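Local coordinates for putative curved DNA-binding protein (Chaetomium thermophilum var. thermophilum DSM 1495, PDB 4IPA) that is a thermophilic Arx1 linked to ribosome biogenesis, related to the M24 methionine aminopeptidases, and may bind DNA, at residues R149-V163 / L200-I212. Residues are numbered along the deposited sequence; the frame is centred on the assembly and turned at random. Where two conformers were deposited one is given.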
loop_
_atom_site.group_PDB
_atom_site.type_symbol
_atom_site.label_atom_id
_atom_site.label_comp_id
_atom_site.label_asym_id
_atom_site.label_seq_id
_atom_site.Cartn_x
_atom_site.Cartn_y
_atom_site.Cartn_z
ATOM N N ARG A 149 -8.115 4.778 -22.155
ATOM C CA ARG A 149 -7.714 3.552 -21.478
ATOM C C ARG A 149 -7.274 3.877 -20.053
ATOM O O ARG A 149 -7.212 2.989 -19.197
ATOM C CB ARG A 149 -6.609 2.848 -22.251
ATOM C CG ARG A 149 -7.011 2.501 -23.669
ATOM C CD ARG A 149 -7.821 1.214 -23.711
ATOM N NE ARG A 149 -6.969 0.060 -23.426
ATOM C CZ ARG A 149 -7.194 -0.803 -22.446
ATOM N NH1 ARG A 149 -8.252 -0.644 -21.662
ATOM N NH2 ARG A 149 -6.373 -1.824 -22.257
ATOM N N GLN A 150 -6.998 5.155 -19.796
ATOM C CA GLN A 150 -6.644 5.583 -18.452
ATOM C C GLN A 150 -7.833 5.441 -17.509
ATOM O O GLN A 150 -7.684 5.089 -16.329
ATOM C CB GLN A 150 -6.129 7.020 -18.452
ATOM C CG GLN A 150 -5.780 7.501 -17.067
ATOM C CD GLN A 150 -4.362 8.034 -16.970
ATOM O OE1 GLN A 150 -3.388 7.291 -17.170
ATOM N NE2 GLN A 150 -4.235 9.331 -16.661
ATOM N N ALA A 151 -9.022 5.704 -18.036
ATOM C CA ALA A 151 -10.242 5.473 -17.276
ATOM C C ALA A 151 -10.408 3.976 -16.984
ATOM O O ALA A 151 -10.820 3.594 -15.880
ATOM C CB ALA A 151 -11.462 6.034 -18.016
ATOM N N ASP A 152 -10.067 3.132 -17.957
ATOM C CA ASP A 152 -10.160 1.686 -17.767
ATOM C C ASP A 152 -9.219 1.191 -16.663
ATOM O O ASP A 152 -9.600 0.356 -15.847
ATOM C CB ASP A 152 -9.836 0.944 -19.062
ATOM C CG ASP A 152 -10.886 1.156 -20.147
ATOM O OD1 ASP A 152 -12.058 1.430 -19.798
ATOM O OD2 ASP A 152 -10.532 1.040 -21.345
ATOM N N LEU A 153 -7.984 1.698 -16.679
ATOM C CA LEU A 153 -6.962 1.346 -15.703
ATOM C C LEU A 153 -7.433 1.649 -14.275
ATOM O O LEU A 153 -7.335 0.806 -13.385
ATOM C CB LEU A 153 -5.672 2.119 -15.998
ATOM C CG LEU A 153 -4.550 1.951 -14.966
ATOM C CD1 LEU A 153 -4.109 0.490 -14.919
ATOM C CD2 LEU A 153 -3.343 2.871 -15.245
ATOM N N PHE A 154 -7.947 2.859 -14.072
ATOM C CA PHE A 154 -8.468 3.270 -12.782
ATOM C C PHE A 154 -9.659 2.435 -12.312
ATOM O O PHE A 154 -9.714 2.029 -11.156
ATOM C CB PHE A 154 -8.872 4.752 -12.811
ATOM C CG PHE A 154 -7.728 5.694 -12.562
ATOM C CD1 PHE A 154 -6.815 5.982 -13.567
ATOM C CD2 PHE A 154 -7.566 6.292 -11.324
ATOM C CE1 PHE A 154 -5.771 6.857 -13.344
ATOM C CE2 PHE A 154 -6.513 7.163 -11.089
ATOM C CZ PHE A 154 -5.617 7.446 -12.104
ATOM N N LEU A 155 -10.628 2.220 -13.196
ATOM C CA LEU A 155 -11.819 1.456 -12.829
ATOM C C LEU A 155 -11.502 -0.006 -12.506
ATOM O O LEU A 155 -12.109 -0.586 -11.604
ATOM C CB LEU A 155 -12.878 1.537 -13.923
ATOM C CG LEU A 155 -13.577 2.889 -13.973
ATOM C CD1 LEU A 155 -14.430 2.994 -15.227
ATOM C CD2 LEU A 155 -14.406 3.103 -12.718
ATOM N N ALA A 156 -10.559 -0.599 -13.241
ATOM C CA ALA A 156 -10.131 -1.960 -12.949
ATOM C C ALA A 156 -9.583 -2.012 -11.525
ATOM O O ALA A 156 -9.877 -2.929 -10.760
ATOM C CB ALA A 156 -9.069 -2.409 -13.932
ATOM N N THR A 157 -8.785 -1.014 -11.172
ATOM C CA THR A 157 -8.142 -1.006 -9.870
ATOM C C THR A 157 -9.180 -0.785 -8.774
ATOM O O THR A 157 -9.166 -1.454 -7.749
ATOM C CB THR A 157 -7.062 0.070 -9.786
ATOM O OG1 THR A 157 -6.180 -0.048 -10.913
ATOM C CG2 THR A 157 -6.262 -0.104 -8.507
ATOM N N TYR A 158 -10.085 0.158 -9.011
ATOM C CA TYR A 158 -11.172 0.429 -8.092
ATOM C C TYR A 158 -11.994 -0.836 -7.827
ATOM O O TYR A 158 -12.229 -1.200 -6.670
ATOM C CB TYR A 158 -12.073 1.544 -8.649
ATOM C CG TYR A 158 -13.268 1.884 -7.785
ATOM C CD1 TYR A 158 -14.481 1.215 -7.937
ATOM C CD2 TYR A 158 -13.187 2.871 -6.813
ATOM C CE1 TYR A 158 -15.575 1.536 -7.153
ATOM C CE2 TYR A 158 -14.278 3.189 -6.015
ATOM C CZ TYR A 158 -15.465 2.521 -6.188
ATOM O OH TYR A 158 -16.544 2.847 -5.390
ATOM N N TYR A 159 -12.448 -1.499 -8.888
ATOM C CA TYR A 159 -13.318 -2.657 -8.702
ATOM C C TYR A 159 -12.568 -3.864 -8.205
ATOM O O TYR A 159 -13.115 -4.666 -7.456
ATOM C CB TYR A 159 -14.161 -2.972 -9.947
ATOM C CG TYR A 159 -15.316 -2.019 -10.075
ATOM C CD1 TYR A 159 -16.342 -2.019 -9.137
ATOM C CD2 TYR A 159 -15.362 -1.079 -11.097
ATOM C CE1 TYR A 159 -17.404 -1.126 -9.237
ATOM C CE2 TYR A 159 -16.419 -0.181 -11.205
ATOM C CZ TYR A 159 -17.434 -0.207 -10.273
ATOM O OH TYR A 159 -18.487 0.687 -10.372
ATOM N N ALA A 160 -11.307 -3.993 -8.599
ATOM C CA ALA A 160 -10.495 -5.056 -8.041
ATOM C C ALA A 160 -10.476 -4.904 -6.511
ATOM O O ALA A 160 -10.605 -5.888 -5.770
ATOM C CB ALA A 160 -9.091 -4.999 -8.617
ATOM N N ASN A 161 -10.337 -3.663 -6.047
ATOM C CA ASN A 161 -10.272 -3.372 -4.616
ATOM C C ASN A 161 -11.591 -3.689 -3.896
ATOM O O ASN A 161 -11.597 -4.318 -2.831
ATOM C CB ASN A 161 -9.856 -1.920 -4.377
ATOM C CG ASN A 161 -9.517 -1.639 -2.929
ATOM O OD1 ASN A 161 -8.797 -2.406 -2.294
ATOM N ND2 ASN A 161 -10.051 -0.538 -2.387
ATOM N N GLU A 162 -12.703 -3.266 -4.491
ATOM C CA GLU A 162 -14.030 -3.548 -3.950
ATOM C C GLU A 162 -14.310 -5.048 -3.876
ATOM O O GLU A 162 -14.904 -5.524 -2.911
ATOM C CB GLU A 162 -15.122 -2.862 -4.781
ATOM C CG GLU A 162 -15.073 -1.341 -4.717
ATOM C CD GLU A 162 -15.251 -0.804 -3.301
ATOM O OE1 GLU A 162 -16.238 -1.190 -2.641
ATOM O OE2 GLU A 162 -14.407 0.001 -2.844
ATOM N N VAL A 163 -13.898 -5.784 -4.901
ATOM C CA VAL A 163 -14.052 -7.230 -4.904
ATOM C C VAL A 163 -13.153 -7.893 -3.853
ATOM O O VAL A 163 -13.629 -8.691 -3.051
ATOM C CB VAL A 163 -13.797 -7.842 -6.295
ATOM C CG1 VAL A 163 -13.830 -9.386 -6.225
ATOM C CG2 VAL A 163 -14.833 -7.328 -7.270
ATOM N N LEU A 200 -10.133 -11.571 -9.306
ATOM C CA LEU A 200 -9.561 -10.248 -9.537
ATOM C C LEU A 200 -9.038 -10.097 -10.973
ATOM O O LEU A 200 -9.127 -9.018 -11.556
ATOM C CB LEU A 200 -8.468 -9.918 -8.513
ATOM C CG LEU A 200 -8.961 -9.063 -7.340
ATOM C CD1 LEU A 200 -10.109 -9.774 -6.584
ATOM C CD2 LEU A 200 -7.815 -8.716 -6.410
ATOM N N GLU A 201 -8.506 -11.178 -11.538
ATOM C CA GLU A 201 -8.037 -11.141 -12.919
ATOM C C GLU A 201 -9.205 -10.917 -13.854
ATOM O O GLU A 201 -9.085 -10.216 -14.856
ATOM C CB GLU A 201 -7.311 -12.432 -13.303
ATOM C CG GLU A 201 -5.924 -12.558 -12.728
ATOM C CD GLU A 201 -5.302 -13.909 -13.023
ATOM O OE1 GLU A 201 -6.037 -14.804 -13.488
ATOM O OE2 GLU A 201 -4.083 -14.079 -12.789
ATOM N N LYS A 202 -10.332 -11.533 -13.513
ATOM C CA LYS A 202 -11.567 -11.381 -14.262
ATOM C C LYS A 202 -11.975 -9.917 -14.235
ATOM O O LYS A 202 -12.419 -9.382 -15.232
ATOM C CB LYS A 202 -12.657 -12.215 -13.590
ATOM C CG LYS A 202 -13.598 -13.008 -14.488
ATOM C CD LYS A 202 -14.127 -14.220 -13.683
ATOM C CE LYS A 202 -15.423 -14.795 -14.239
ATOM N NZ LYS A 202 -16.129 -15.699 -13.259
ATOM N N VAL A 203 -11.846 -9.277 -13.073
ATOM C CA VAL A 203 -12.246 -7.880 -12.929
ATOM C C VAL A 203 -11.404 -6.971 -13.824
ATOM O O VAL A 203 -11.935 -6.119 -14.539
ATOM C CB VAL A 203 -12.129 -7.401 -11.473
ATOM C CG1 VAL A 203 -12.395 -5.904 -11.396
ATOM C CG2 VAL A 203 -13.088 -8.193 -10.554
ATOM N N ALA A 204 -10.087 -7.161 -13.783
ATOM C CA ALA A 204 -9.175 -6.379 -14.612
ATOM C C ALA A 204 -9.446 -6.593 -16.101
ATOM O O ALA A 204 -9.388 -5.654 -16.900
ATOM C CB ALA A 204 -7.721 -6.723 -14.288
ATOM N N LYS A 205 -9.730 -7.837 -16.465
ATOM C CA LYS A 205 -9.965 -8.197 -17.857
ATOM C C LYS A 205 -11.206 -7.495 -18.428
ATOM O O LYS A 205 -11.255 -7.181 -19.608
ATOM C CB LYS A 205 -10.106 -9.711 -17.989
ATOM C CG LYS A 205 -10.194 -10.193 -19.424
ATOM C CD LYS A 205 -10.712 -11.619 -19.515
ATOM C CE LYS A 205 -9.901 -12.431 -20.519
ATOM N NZ LYS A 205 -9.442 -11.627 -21.701
ATOM N N ALA A 206 -12.202 -7.221 -17.596
ATOM C CA ALA A 206 -13.394 -6.533 -18.099
ATOM C C ALA A 206 -13.014 -5.146 -18.593
ATOM O O ALA A 206 -13.750 -4.497 -19.332
ATOM C CB ALA A 206 -14.472 -6.449 -17.025
ATOM N N TYR A 207 -11.843 -4.692 -18.181
ATOM C CA TYR A 207 -11.384 -3.379 -18.569
ATOM C C TYR A 207 -10.131 -3.508 -19.431
ATOM O O TYR A 207 -9.416 -2.530 -19.650
ATOM C CB TYR A 207 -11.124 -2.522 -17.333
ATOM C CG TYR A 207 -12.393 -2.086 -16.613
ATOM C CD1 TYR A 207 -13.159 -1.034 -17.096
ATOM C CD2 TYR A 207 -12.816 -2.723 -15.447
ATOM C CE1 TYR A 207 -14.306 -0.625 -16.439
ATOM C CE2 TYR A 207 -13.969 -2.329 -14.791
ATOM C CZ TYR A 207 -14.709 -1.283 -15.290
ATOM O OH TYR A 207 -15.857 -0.880 -14.648
ATOM N N ASP A 208 -9.881 -4.720 -19.924
ATOM C CA ASP A 208 -8.666 -5.005 -20.683
ATOM C C ASP A 208 -7.384 -4.573 -19.946
ATOM O O ASP A 208 -6.390 -4.166 -20.560
ATOM C CB ASP A 208 -8.736 -4.386 -22.092
ATOM C CG ASP A 208 -9.832 -5.017 -22.954
ATOM O OD1 ASP A 208 -10.299 -6.125 -22.625
ATOM O OD2 ASP A 208 -10.222 -4.411 -23.968
ATOM N N CYS A 209 -7.408 -4.667 -18.624
ATOM C CA CYS A 209 -6.196 -4.449 -17.845
ATOM C C CYS A 209 -5.747 -5.749 -17.202
ATOM O O CYS A 209 -6.456 -6.754 -17.267
ATOM C CB CYS A 209 -6.439 -3.398 -16.784
ATOM S SG CYS A 209 -6.682 -1.794 -17.506
ATOM N N ASN A 210 -4.565 -5.737 -16.593
ATOM C CA ASN A 210 -4.095 -6.920 -15.889
ATOM C C ASN A 210 -3.724 -6.626 -14.434
ATOM O O ASN A 210 -3.238 -5.531 -14.109
ATOM C CB ASN A 210 -2.911 -7.541 -16.625
ATOM C CG ASN A 210 -3.327 -8.250 -17.890
ATOM O OD1 ASN A 210 -3.965 -9.293 -17.829
ATOM N ND2 ASN A 210 -2.949 -7.700 -19.048
ATOM N N ILE A 211 -3.939 -7.608 -13.566
ATOM C CA ILE A 211 -3.517 -7.489 -12.173
ATOM C C ILE A 211 -2.002 -7.521 -12.131
ATOM O O ILE A 211 -1.379 -8.336 -12.810
ATOM C CB ILE A 211 -4.061 -8.659 -11.300
ATOM C CG1 ILE A 211 -5.586 -8.613 -11.229
ATOM C CG2 ILE A 211 -3.481 -8.592 -9.880
ATOM C CD1 ILE A 211 -6.088 -7.385 -10.580
ATOM N N ILE A 212 -1.399 -6.660 -11.318
ATOM C CA ILE A 212 0.048 -6.728 -11.141
ATOM C C ILE A 212 0.518 -7.980 -10.373
ATOM O O ILE A 212 0.171 -8.206 -9.208
ATOM C CB ILE A 212 0.597 -5.472 -10.488
ATOM C CG1 ILE A 212 0.230 -4.241 -11.327
ATOM C CG2 ILE A 212 2.098 -5.592 -10.311
ATOM C CD1 ILE A 212 0.516 -2.930 -10.584
#
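One face of the Y207 ring takes L155 CB in a CH-pi contact, 3.9 Å from the ring centroid and 24° off the normal, while A156 N lies over the same face, likewise offset toward the rim; D152 OD1 lies in the ring plane at its edge. Across the contact, R149 receives its polar partners, the carbonyls of Y207 and D208, at the guanidinium edge, near its plane. These groups tie helix 148-167 of the M24 (pita-bread) fold to the turn after helix 193-205, which runs nearly antiparallel to it (155° between the short segments' axes); there a Schellman motif with D208 as its C-prime residue ends helix 193-205 and the chain turns into strand 210-220. R149 NH1 gives Y207 O a bond of 3.0 Å at 161°, and NH2 reaches D208 O at 2.9 Å, from above the carbonyl plane. Bends at chi2 and chi3 bring the guanidinium to the turn, and NH1 also forms a salt bridge to D152 OD2. A methionine replacing R149 would probably leave both turn carbonyls without these donors and D152 without this cation. D152 OD1 also hydrogen-bonds T372 OG1, and D208 OD2 forms a salt bridge with K374. Further along, A156, A160 and A204 are consistent with the 8.7 Å closest approach of the two segments' helix axes, and A156 CB meets both Y207 CB and C209 CB. V203 is a knob among A156, Y159, A160 and V163; with CG1 anti to the backbone N, its two methyls divide the work, CG1 lying 3.6 Å from A160 N and CG2 3.8 Å from V163 CG2.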